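Local structure of malonyl CoA:acyl carrier protein malonyltransferase (Streptomyces coelicolor, 1NM2) at residues A132-G137 / T203-P208; T159-N164 / V170-M175; A32-S35 / D41-H44. The protein probably transfers the malonyl group from malonyl-CoA to holo-acyl carrier protein, supplying malonyl-ACP for fatty acid biosynthesis. All blocks are in the same frame, centred on the assembly; numbering follows the deposited sequence.

Interaction 1. Residues A132-G137 / T203-P208; sequences AVTETG and TRHMAP
The hydroxyl OG1 of T136, whose methyl group lies on the ring of H205, takes part in two hydrogen bonds: it accepts from the backbone N of A200 and donates to T134 OG1 at 3.0 Å. T134 OG1 in turn bonds to the carbonyl of A131, in the last turn of helix 113-132, so two threonines relay hydrogen bonds from that helix into the start of strand 136-143. With OG1 of T136 held between its own backbone N and carbonyl carbon (chi1 60°), CG2 is turned toward H205. T136 CG2 stands 3.8 Å from the centroid of the H205 ring and 5° off its normal, a nearly central CH-pi contact. T134 CG2 comes obliquely to the same ring, 4.3 Å from H205 CD2. T203 OG1, itself bonded to A200 O, accepts from H205 N at 3.1 Å in an ST turn and lies in the ring plane, where ND1 makes a weak bond to it. Threonine suits positions 134 and 136 because the hydroxyls bond polar neighbours while the methyls meet the imidazole. No hydrogen bond crosses between the segments, so the contact adds apolar packing while those hydroxyls are engaged elsewhere.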
ATOM      1  N   ALA A 132     -13.918 -13.373   5.251  1.00 24.33           N
ATOM      2  CA  ALA A 132     -14.438 -14.732   5.428  1.00 27.09           C
ATOM      3  C   ALA A 132     -15.928 -14.816   5.752  1.00 28.89           C
ATOM      4  O   ALA A 132     -16.614 -15.740   5.310  1.00 29.53           O
ATOM      5  CB  ALA A 132     -13.637 -15.452   6.511  1.00 26.60           C
ATOM      6  N   VAL A 133     -16.433 -13.867   6.528  1.00 30.32           N
ATOM      7  CA  VAL A 133     -17.842 -13.883   6.896  1.00 31.74           C
ATOM      8  C   VAL A 133     -18.710 -13.390   5.746  1.00 32.70           C
ATOM      9  O   VAL A 133     -19.926 -13.259   5.884  1.00 33.38           O
ATOM     10  CB  VAL A 133     -18.104 -12.998   8.141  1.00 32.49           C
ATOM     11  CG1 VAL A 133     -17.346 -13.549   9.347  1.00 32.89           C
ATOM     12  CG2 VAL A 133     -17.678 -11.576   7.864  1.00 32.09           C
ATOM     13  N   THR A 134     -18.076 -13.138   4.605  1.00 32.57           N
ATOM     14  CA  THR A 134     -18.777 -12.629   3.435  1.00 31.91           C
ATOM     15  C   THR A 134     -18.264 -13.241   2.135  1.00 31.35           C
ATOM     16  O   THR A 134     -17.187 -13.830   2.093  1.00 33.30           O
ATOM     17  CB  THR A 134     -18.571 -11.105   3.304  1.00 33.23           C
ATOM     18  OG1 THR A 134     -17.237 -10.843   2.837  1.00 31.78           O
ATOM     19  CG2 THR A 134     -18.760 -10.418   4.646  1.00 34.35           C
ATOM     20  N   GLU A 135     -19.054 -13.100   1.078  1.00 29.75           N
ATOM     21  CA  GLU A 135     -18.660 -13.556  -0.248  1.00 28.94           C
ATOM     22  C   GLU A 135     -18.546 -12.253  -1.036  1.00 26.18           C
ATOM     23  O   GLU A 135     -19.500 -11.809  -1.678  1.00 26.01           O
ATOM     24  CB  GLU A 135     -19.720 -14.475  -0.872  1.00 32.88           C
ATOM     25  CG  GLU A 135     -19.702 -15.910  -0.347  1.00 37.81           C
ATOM     26  CD  GLU A 135     -20.664 -16.136   0.811  1.00 42.00           C
ATOM     27  OE1 GLU A 135     -21.888 -16.015   0.596  1.00 43.78           O
ATOM     28  OE2 GLU A 135     -20.199 -16.438   1.935  1.00 45.40           O
ATOM     29  N   THR A 136     -17.368 -11.640  -0.956  1.00 23.10           N
ATOM     30  CA  THR A 136     -17.094 -10.364  -1.608  1.00 21.16           C
ATOM     31  C   THR A 136     -15.748 -10.375  -2.331  1.00 20.02           C
ATOM     32  O   THR A 136     -14.980 -11.325  -2.220  1.00 20.26           O
ATOM     33  CB  THR A 136     -17.050  -9.231  -0.568  1.00 21.80           C
ATOM     34  OG1 THR A 136     -16.017  -9.510   0.384  1.00 18.85           O
ATOM     35  CG2 THR A 136     -18.377  -9.116   0.163  1.00 19.19           C
ATOM     36  N   GLY A 137     -15.461  -9.304  -3.059  1.00 19.16           N
ATOM     37  CA  GLY A 137     -14.206  -9.228  -3.781  1.00 17.22           C
ATOM     38  C   GLY A 137     -13.968  -7.858  -4.383  1.00 16.65           C
ATOM     39  O   GLY A 137     -14.661  -6.900  -4.048  1.00 17.46           O
ATOM     40  N   THR A 203     -14.164  -1.117   1.852  1.00 18.55           N
ATOM     41  CA  THR A 203     -15.614  -0.943   1.769  1.00 19.59           C
ATOM     42  C   THR A 203     -16.163  -1.233   3.167  1.00 19.89           C
ATOM     43  O   THR A 203     -15.432  -1.709   4.048  1.00 18.58           O
ATOM     44  CB  THR A 203     -16.284  -1.940   0.794  1.00 18.26           C
ATOM     45  OG1 THR A 203     -16.290  -3.248   1.384  1.00 16.74           O
ATOM     46  CG2 THR A 203     -15.552  -1.972  -0.535  1.00 15.62           C
ATOM     47  N   ARG A 204     -17.448  -0.954   3.363  1.00 20.22           N
ATOM     48  CA  ARG A 204     -18.101  -1.182   4.647  1.00 19.13           C
ATOM     49  C   ARG A 204     -18.025  -2.649   5.056  1.00 19.06           C
ATOM     50  O   ARG A 204     -18.251  -2.994   6.221  1.00 16.31           O
ATOM     51  CB  ARG A 204     -19.572  -0.765   4.576  1.00 24.25           C
ATOM     52  CG  ARG A 204     -20.420  -1.657   3.681  1.00 27.36           C
ATOM     53  CD  ARG A 204     -21.908  -1.389   3.877  1.00 33.66           C
ATOM     54  NE  ARG A 204     -22.732  -2.359   3.162  1.00 36.93           N
ATOM     55  CZ  ARG A 204     -22.752  -2.489   1.839  1.00 40.50           C
ATOM     56  NH1 ARG A 204     -21.992  -1.706   1.081  1.00 41.33           N
ATOM     57  NH2 ARG A 204     -23.526  -3.408   1.271  1.00 41.07           N
ATOM     58  N   HIS A 205     -17.735  -3.522   4.097  1.00 17.05           N
ATOM     59  CA  HIS A 205     -17.630  -4.935   4.418  1.00 19.54           C
ATOM     60  C   HIS A 205     -16.457  -5.195   5.361  1.00 18.39           C
ATOM     61  O   HIS A 205     -16.350  -6.274   5.935  1.00 18.00           O
ATOM     62  CB  HIS A 205     -17.491  -5.773   3.140  1.00 21.00           C
ATOM     63  CG  HIS A 205     -18.784  -5.965   2.409  1.00 21.97           C
ATOM     64  ND1 HIS A 205     -19.074  -5.328   1.220  1.00 23.89           N
ATOM     65  CD2 HIS A 205     -19.884  -6.689   2.725  1.00 20.90           C
ATOM     66  CE1 HIS A 205     -20.296  -5.651   0.837  1.00 22.43           C
ATOM     67  NE2 HIS A 205     -20.810  -6.474   1.733  1.00 23.42           N
ATOM     68  N   MET A 206     -15.590  -4.195   5.524  1.00 18.29           N
ATOM     69  CA  MET A 206     -14.429  -4.306   6.416  1.00 17.21           C
ATOM     70  C   MET A 206     -14.704  -3.672   7.781  1.00 17.95           C
ATOM     71  O   MET A 206     -13.793  -3.536   8.602  1.00 16.30           O
ATOM     72  CB  MET A 206     -13.200  -3.626   5.796  1.00 15.68           C
ATOM     73  CG  MET A 206     -12.596  -4.359   4.604  1.00 15.84           C
ATOM     74  SD  MET A 206     -12.022  -6.024   5.024  1.00 15.92           S
ATOM     75  CE  MET A 206     -13.316  -6.997   4.271  1.00 15.45           C
ATOM     76  N   ALA A 207     -15.954  -3.279   8.016  1.00 17.57           N
ATOM     77  CA  ALA A 207     -16.338  -2.657   9.280  1.00 18.19           C
ATOM     78  C   ALA A 207     -15.836  -3.437  10.490  1.00 19.08           C
ATOM     79  O   ALA A 207     -15.309  -2.848  11.435  1.00 19.10           O
ATOM     80  CB  ALA A 207     -17.873  -2.489   9.356  1.00 17.81           C
ATOM     81  N   PRO A 208     -15.994  -4.774  10.485  1.00 20.46           N
ATOM     82  CA  PRO A 208     -15.515  -5.545  11.637  1.00 20.27           C
ATOM     83  C   PRO A 208     -13.991  -5.530  11.754  1.00 20.04           C
ATOM     84  O   PRO A 208     -13.450  -5.771  12.830  1.00 17.58           O
ATOM     85  CB  PRO A 208     -16.085  -6.943  11.385  1.00 21.23           C
ATOM     86  CG  PRO A 208     -16.173  -7.019   9.902  1.00 23.14           C
ATOM     87  CD  PRO A 208     -16.667  -5.648   9.505  1.00 21.31           C
TER

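Interaction 2. Residues T159-N164 / V170-M175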
ATOM      1  N   THR A 159     -18.722  -0.184  -4.621  1.00 16.24           N
ATOM      2  CA  THR A 159     -18.075   1.033  -4.163  1.00 18.98           C
ATOM      3  C   THR A 159     -16.733   1.146  -4.882  1.00 17.75           C
ATOM      4  O   THR A 159     -16.103   0.137  -5.203  1.00 18.50           O
ATOM      5  CB  THR A 159     -17.812   1.007  -2.647  1.00 19.73           C
ATOM      6  OG1 THR A 159     -16.728   0.117  -2.374  1.00 26.70           O
ATOM      7  CG2 THR A 159     -19.035   0.529  -1.900  1.00 18.27           C
ATOM      8  N   PRO A 160     -16.293   2.375  -5.178  1.00 18.14           N
ATOM      9  CA  PRO A 160     -15.008   2.540  -5.862  1.00 19.14           C
ATOM     10  C   PRO A 160     -13.896   2.437  -4.818  1.00 18.41           C
ATOM     11  O   PRO A 160     -13.366   3.450  -4.355  1.00 20.28           O
ATOM     12  CB  PRO A 160     -15.127   3.934  -6.468  1.00 17.99           C
ATOM     13  CG  PRO A 160     -15.920   4.666  -5.423  1.00 18.53           C
ATOM     14  CD  PRO A 160     -16.998   3.664  -5.055  1.00 19.26           C
ATOM     15  N   ALA A 161     -13.566   1.202  -4.450  1.00 18.27           N
ATOM     16  CA  ALA A 161     -12.548   0.904  -3.442  1.00 17.39           C
ATOM     17  C   ALA A 161     -11.163   1.475  -3.735  1.00 19.12           C
ATOM     18  O   ALA A 161     -10.429   1.850  -2.819  1.00 20.04           O
ATOM     19  CB  ALA A 161     -12.458  -0.605  -3.244  1.00 17.88           C
ATOM     20  N   ASN A 162     -10.800   1.525  -5.012  1.00 18.45           N
ATOM     21  CA  ASN A 162      -9.511   2.059  -5.424  1.00 18.90           C
ATOM     22  C   ASN A 162      -9.696   3.084  -6.533  1.00 18.68           C
ATOM     23  O   ASN A 162     -10.305   2.784  -7.561  1.00 19.04           O
ATOM     24  CB  ASN A 162      -8.598   0.964  -5.995  1.00 19.26           C
ATOM     25  CG  ASN A 162      -7.773   0.240  -4.943  1.00 18.22           C
ATOM     26  OD1 ASN A 162      -6.788  -0.407  -5.285  1.00 22.76           O
ATOM     27  ND2 ASN A 162      -8.170   0.317  -3.683  1.00 16.31           N
ATOM     28  N   VAL A 163      -9.186   4.290  -6.316  1.00 17.97           N
ATOM     29  CA  VAL A 163      -9.202   5.339  -7.338  1.00 18.30           C
ATOM     30  C   VAL A 163      -7.707   5.629  -7.405  1.00 18.05           C
ATOM     31  O   VAL A 163      -7.179   6.442  -6.645  1.00 18.40           O
ATOM     32  CB  VAL A 163      -9.980   6.585  -6.892  1.00 17.29           C
ATOM     33  CG1 VAL A 163      -9.988   7.621  -8.016  1.00 17.67           C
ATOM     34  CG2 VAL A 163     -11.415   6.195  -6.548  1.00 17.43           C
ATOM     35  N   ASN A 164      -7.030   4.933  -8.309  1.00 18.04           N
ATOM     36  CA  ASN A 164      -5.581   5.028  -8.429  1.00 18.85           C
ATOM     37  C   ASN A 164      -4.947   6.030  -9.373  1.00 19.54           C
ATOM     38  O   ASN A 164      -3.724   6.065  -9.487  1.00 20.47           O
ATOM     39  CB  ASN A 164      -5.023   3.640  -8.728  1.00 17.76           C
ATOM     40  CG  ASN A 164      -5.399   2.636  -7.665  1.00 17.54           C
ATOM     41  OD1 ASN A 164      -5.461   2.972  -6.482  1.00 19.81           O
ATOM     42  ND2 ASN A 164      -5.644   1.400  -8.073  1.00 15.13           N
ATOM     43  N   VAL A 170     -11.045   0.587  -9.327  1.00 16.92           N
ATOM     44  CA  VAL A 170     -11.249  -0.780  -8.854  1.00 16.28           C
ATOM     45  C   VAL A 170     -12.578  -0.817  -8.105  1.00 17.32           C
ATOM     46  O   VAL A 170     -12.789  -0.056  -7.156  1.00 17.75           O
ATOM     47  CB  VAL A 170     -10.139  -1.247  -7.891  1.00 17.56           C
ATOM     48  CG1 VAL A 170     -10.469  -2.631  -7.367  1.00 15.06           C
ATOM     49  CG2 VAL A 170      -8.796  -1.268  -8.605  1.00 18.47           C
ATOM     50  N   ALA A 171     -13.472  -1.695  -8.542  1.00 16.80           N
ATOM     51  CA  ALA A 171     -14.781  -1.834  -7.912  1.00 17.31           C
ATOM     52  C   ALA A 171     -14.724  -2.942  -6.867  1.00 17.25           C
ATOM     53  O   ALA A 171     -13.952  -3.888  -7.006  1.00 19.31           O
ATOM     54  CB  ALA A 171     -15.841  -2.159  -8.964  1.00 16.37           C
ATOM     55  N   ALA A 172     -15.541  -2.820  -5.826  1.00 15.89           N
ATOM     56  CA  ALA A 172     -15.581  -3.812  -4.764  1.00 16.32           C
ATOM     57  C   ALA A 172     -16.990  -3.954  -4.207  1.00 16.54           C
ATOM     58  O   ALA A 172     -17.737  -2.980  -4.109  1.00 17.80           O
ATOM     59  CB  ALA A 172     -14.615  -3.426  -3.648  1.00 14.85           C
ATOM     60  N   GLY A 173     -17.343  -5.178  -3.842  1.00 16.41           N
ATOM     61  CA  GLY A 173     -18.657  -5.448  -3.293  1.00 16.54           C
ATOM     62  C   GLY A 173     -18.851  -6.948  -3.196  1.00 17.23           C
ATOM     63  O   GLY A 173     -17.868  -7.697  -3.122  1.00 16.77           O
ATOM     64  N   THR A 174     -20.105  -7.393  -3.191  1.00 16.75           N
ATOM     65  CA  THR A 174     -20.394  -8.817  -3.107  1.00 17.98           C
ATOM     66  C   THR A 174     -20.096  -9.477  -4.446  1.00 19.15           C
ATOM     67  O   THR A 174     -20.035  -8.809  -5.480  1.00 18.88           O
ATOM     68  CB  THR A 174     -21.880  -9.084  -2.743  1.00 19.27           C
ATOM     69  OG1 THR A 174     -22.728  -8.625  -3.803  1.00 19.62           O
ATOM     70  CG2 THR A 174     -22.255  -8.359  -1.460  1.00 18.55           C
ATOM     71  N   MET A 175     -19.905 -10.791  -4.428  1.00 20.02           N
ATOM     72  CA  MET A 175     -19.624 -11.516  -5.656  1.00 22.50           C
ATOM     73  C   MET A 175     -20.794 -11.401  -6.637  1.00 21.90           C
ATOM     74  O   MET A 175     -20.585 -11.366  -7.844  1.00 21.71           O
ATOM     75  CB  MET A 175     -19.319 -12.986  -5.345  1.00 25.23           C
ATOM     76  CG  MET A 175     -18.012 -13.178  -4.577  1.00 29.83           C
ATOM     77  SD  MET A 175     -16.595 -12.414  -5.422  1.00 35.58           S
ATOM     78  CE  MET A 175     -16.112 -13.751  -6.523  1.00 34.77           C
TER
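N162 and V170 face each other in the antiparallel beta hairpin of strands 159-165 and 168-172, at a classic beta bulge in which A161 and N162 both stand opposite V170. The bulge follows an inverse gamma turn centred on P160, whose ring restricts the backbone where the strand kinks. The side chain of N162 runs alongside that of V170, pointing the same way. Its CB packs tightly, 3.3 Å from V170 CB and 3.4 Å from V170 CG2; CG and OD1 continue past the same methyl. At the tip ND2 turns back to A161 O, 2.9 Å away and almost straight at 174°. The oxygen lies in the amide plane of N162, yet ND2 sits above the carbonyl plane, not on a lone pair. This bond limits the turning of the amide, whose side chain also touches H97 and lies about 5 Å from a bound acetate that mimics a malonyl group in the active site. An alanine here would keep the CB contact but would probably leave A161 O without this donor and open a gap beside V170 CG2 where the amide lay. Beyond the bulge N164 OD1 bonds to H97 NE2, a second link from this strand to the same histidine. Small residues suit the other end, where A161 CB meets A172 CB at 3.6 Å and M138 of strand 136-143 touches both. The hairpin there is stitched by the hydrogen-bonded pair T159 and A172: T159 N reaches A172 O at 3.0 Å, and A172 N returns to T159 O at 3.1 Å.

Interaction 3. Residues A32-S35 / D41-H44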
ATOM      1  N   ALA A  32      14.518 -11.548  11.191  1.00 17.17           N
ATOM      2  CA  ALA A  32      14.292 -12.620  12.154  1.00 16.54           C
ATOM      3  C   ALA A  32      13.690 -12.061  13.444  1.00 16.22           C
ATOM      4  O   ALA A  32      12.776 -12.650  14.020  1.00 18.59           O
ATOM      5  CB  ALA A  32      15.610 -13.346  12.458  1.00 16.61           C
ATOM      6  N   ALA A  33      14.210 -10.929  13.906  1.00 15.93           N
ATOM      7  CA  ALA A  33      13.691 -10.310  15.126  1.00 15.75           C
ATOM      8  C   ALA A  33      12.242  -9.884  14.901  1.00 15.87           C
ATOM      9  O   ALA A  33      11.408 -10.015  15.798  1.00 15.02           O
ATOM     10  CB  ALA A  33      14.542  -9.106  15.509  1.00 17.45           C
ATOM     11  N   TRP A  34      11.944  -9.368  13.709  1.00 13.85           N
ATOM     12  CA  TRP A  34      10.575  -8.962  13.392  1.00 16.03           C
ATOM     13  C   TRP A  34       9.684 -10.198  13.397  1.00 16.47           C
ATOM     14  O   TRP A  34       8.597 -10.190  13.979  1.00 16.83           O
ATOM     15  CB  TRP A  34      10.498  -8.290  12.016  1.00 15.69           C
ATOM     16  CG  TRP A  34      11.195  -6.961  11.926  1.00 16.42           C
ATOM     17  CD1 TRP A  34      11.450  -6.090  12.952  1.00 16.46           C
ATOM     18  CD2 TRP A  34      11.646  -6.315  10.733  1.00 15.56           C
ATOM     19  NE1 TRP A  34      12.028  -4.942  12.465  1.00 17.65           N
ATOM     20  CE2 TRP A  34      12.158  -5.054  11.106  1.00 16.40           C
ATOM     21  CE3 TRP A  34      11.663  -6.680   9.379  1.00 17.27           C
ATOM     22  CZ2 TRP A  34      12.682  -4.153  10.174  1.00 16.23           C
ATOM     23  CZ3 TRP A  34      12.183  -5.783   8.454  1.00 15.64           C
ATOM     24  CH2 TRP A  34      12.685  -4.535   8.857  1.00 15.27           C
ATOM     25  N   SER A  35      10.154 -11.262  12.750  1.00 17.32           N
ATOM     26  CA  SER A  35       9.403 -12.507  12.689  1.00 19.02           C
ATOM     27  C   SER A  35       9.031 -12.990  14.091  1.00 21.07           C
ATOM     28  O   SER A  35       7.884 -13.376  14.335  1.00 20.28           O
ATOM     29  CB  SER A  35      10.214 -13.586  11.956  1.00 19.76           C
ATOM     30  OG  SER A  35      10.436 -13.223  10.598  1.00 20.08           O
ATOM     31  N   ASP A  41       7.168 -16.242  10.067  1.00 21.31           N
ATOM     32  CA  ASP A  41       8.483 -16.391   9.450  1.00 21.70           C
ATOM     33  C   ASP A  41       8.588 -15.571   8.165  1.00 20.46           C
ATOM     34  O   ASP A  41       8.437 -16.096   7.060  1.00 20.04           O
ATOM     35  CB  ASP A  41       8.748 -17.874   9.168  1.00 23.13           C
ATOM     36  CG  ASP A  41      10.186 -18.149   8.757  1.00 25.23           C
ATOM     37  OD1 ASP A  41      10.563 -19.336   8.722  1.00 26.30           O
ATOM     38  OD2 ASP A  41      10.934 -17.190   8.459  1.00 26.58           O
ATOM     39  N   LEU A  42       8.853 -14.279   8.322  1.00 18.71           N
ATOM     40  CA  LEU A  42       8.963 -13.370   7.184  1.00 18.51           C
ATOM     41  C   LEU A  42       9.995 -13.804   6.151  1.00 17.10           C
ATOM     42  O   LEU A  42       9.756 -13.685   4.955  1.00 16.69           O
ATOM     43  CB  LEU A  42       9.282 -11.955   7.677  1.00 17.27           C
ATOM     44  CG  LEU A  42       8.193 -11.302   8.536  1.00 19.61           C
ATOM     45  CD1 LEU A  42       8.739 -10.036   9.189  1.00 18.25           C
ATOM     46  CD2 LEU A  42       6.966 -10.988   7.674  1.00 17.80           C
ATOM     47  N   ALA A  43      11.137 -14.307   6.610  1.00 17.22           N
ATOM     48  CA  ALA A  43      12.188 -14.757   5.703  1.00 19.43           C
ATOM     49  C   ALA A  43      11.679 -15.869   4.782  1.00 19.24           C
ATOM     50  O   ALA A  43      11.943 -15.863   3.580  1.00 18.92           O
ATOM     51  CB  ALA A  43      13.410 -15.244   6.502  1.00 20.82           C
ATOM     52  N   HIS A  44      10.942 -16.819   5.341  1.00 17.92           N
ATOM     53  CA  HIS A  44      10.409 -17.910   4.533  1.00 21.00           C
ATOM     54  C   HIS A  44       9.441 -17.417   3.457  1.00 20.28           C
ATOM     55  O   HIS A  44       9.550 -17.788   2.287  1.00 20.86           O
ATOM     56  CB  HIS A  44       9.675 -18.928   5.409  1.00 21.98           C
ATOM     57  CG  HIS A  44       8.828 -19.885   4.624  1.00 23.66           C
ATOM     58  ND1 HIS A  44       9.363 -20.900   3.860  1.00 23.61           N
ATOM     59  CD2 HIS A  44       7.487 -19.944   4.442  1.00 22.61           C
ATOM     60  CE1 HIS A  44       8.389 -21.542   3.241  1.00 23.73           C
ATOM     61  NE2 HIS A  44       7.241 -20.982   3.577  1.00 23.11           N
TER
HETATM   62  O   HOH W   1      12.395 -14.499   9.441  1.00 26.83           O
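S35 and L42 meet where helix 27-38 gives way, after a short turn, to helix 42-47, and the contact has a tightly packed side and one bridged by water, with S35 OG at the junction of the two. S35 OG takes the amide of L42 at 3.0 Å, with a bent N-H...O angle of 143°, while L42 CB presses to 3.4 Å from the same oxygen. Leucine fills the inner side: CD1 lies 3.8 Å from W34 CB, near the plane of the indole and at its edge, and both side chains reach helix 57-75, where they touch A66. The indole N-H, NE1, bonds to D113 OD2. S35 OG stands anti to its carbonyl carbon (chi1 -64°), a position from which it also bonds to V31 O one turn back; a short side chain with a hydroxyl suits this close approach.

The other side is looser and joined through water. A bound water lies 2.6 Å from S35 OG, accepts from A43 N at 3.1 Å and donates to D41 OD2. D41, exposed at the N-cap of the second helix, also receives H44 N on OD2 at 3.1 Å, from well above the carboxylate plane. The H44 N-H, the water's proton and the helix N terminus would be expected to favour a negative charge on D41.

From the N terminus, interaction 3 comes first: it closes a short loop between helices 27-38 and 42-47 and is complete long before the others begin. Interaction 1 then opens where helix 113-132 passes into strand 136-143, and closes only at 203-208, the entry to helix 207-217. Interaction 2, a hairpin closure, falls wholly within that span. The two touch: G137 N lies 2.9 Å from G173 O, a probable hydrogen bond where strand 136-143 meets the end of the hairpin, and T203 packs on T159. Interaction 1 joins the mixed sheet to the turn leading into helix 207-217, and interaction 2 pairs two strands within it, whereas interaction 3 joins helices elsewhere, its nearest atoms about 20 Å from interaction 1.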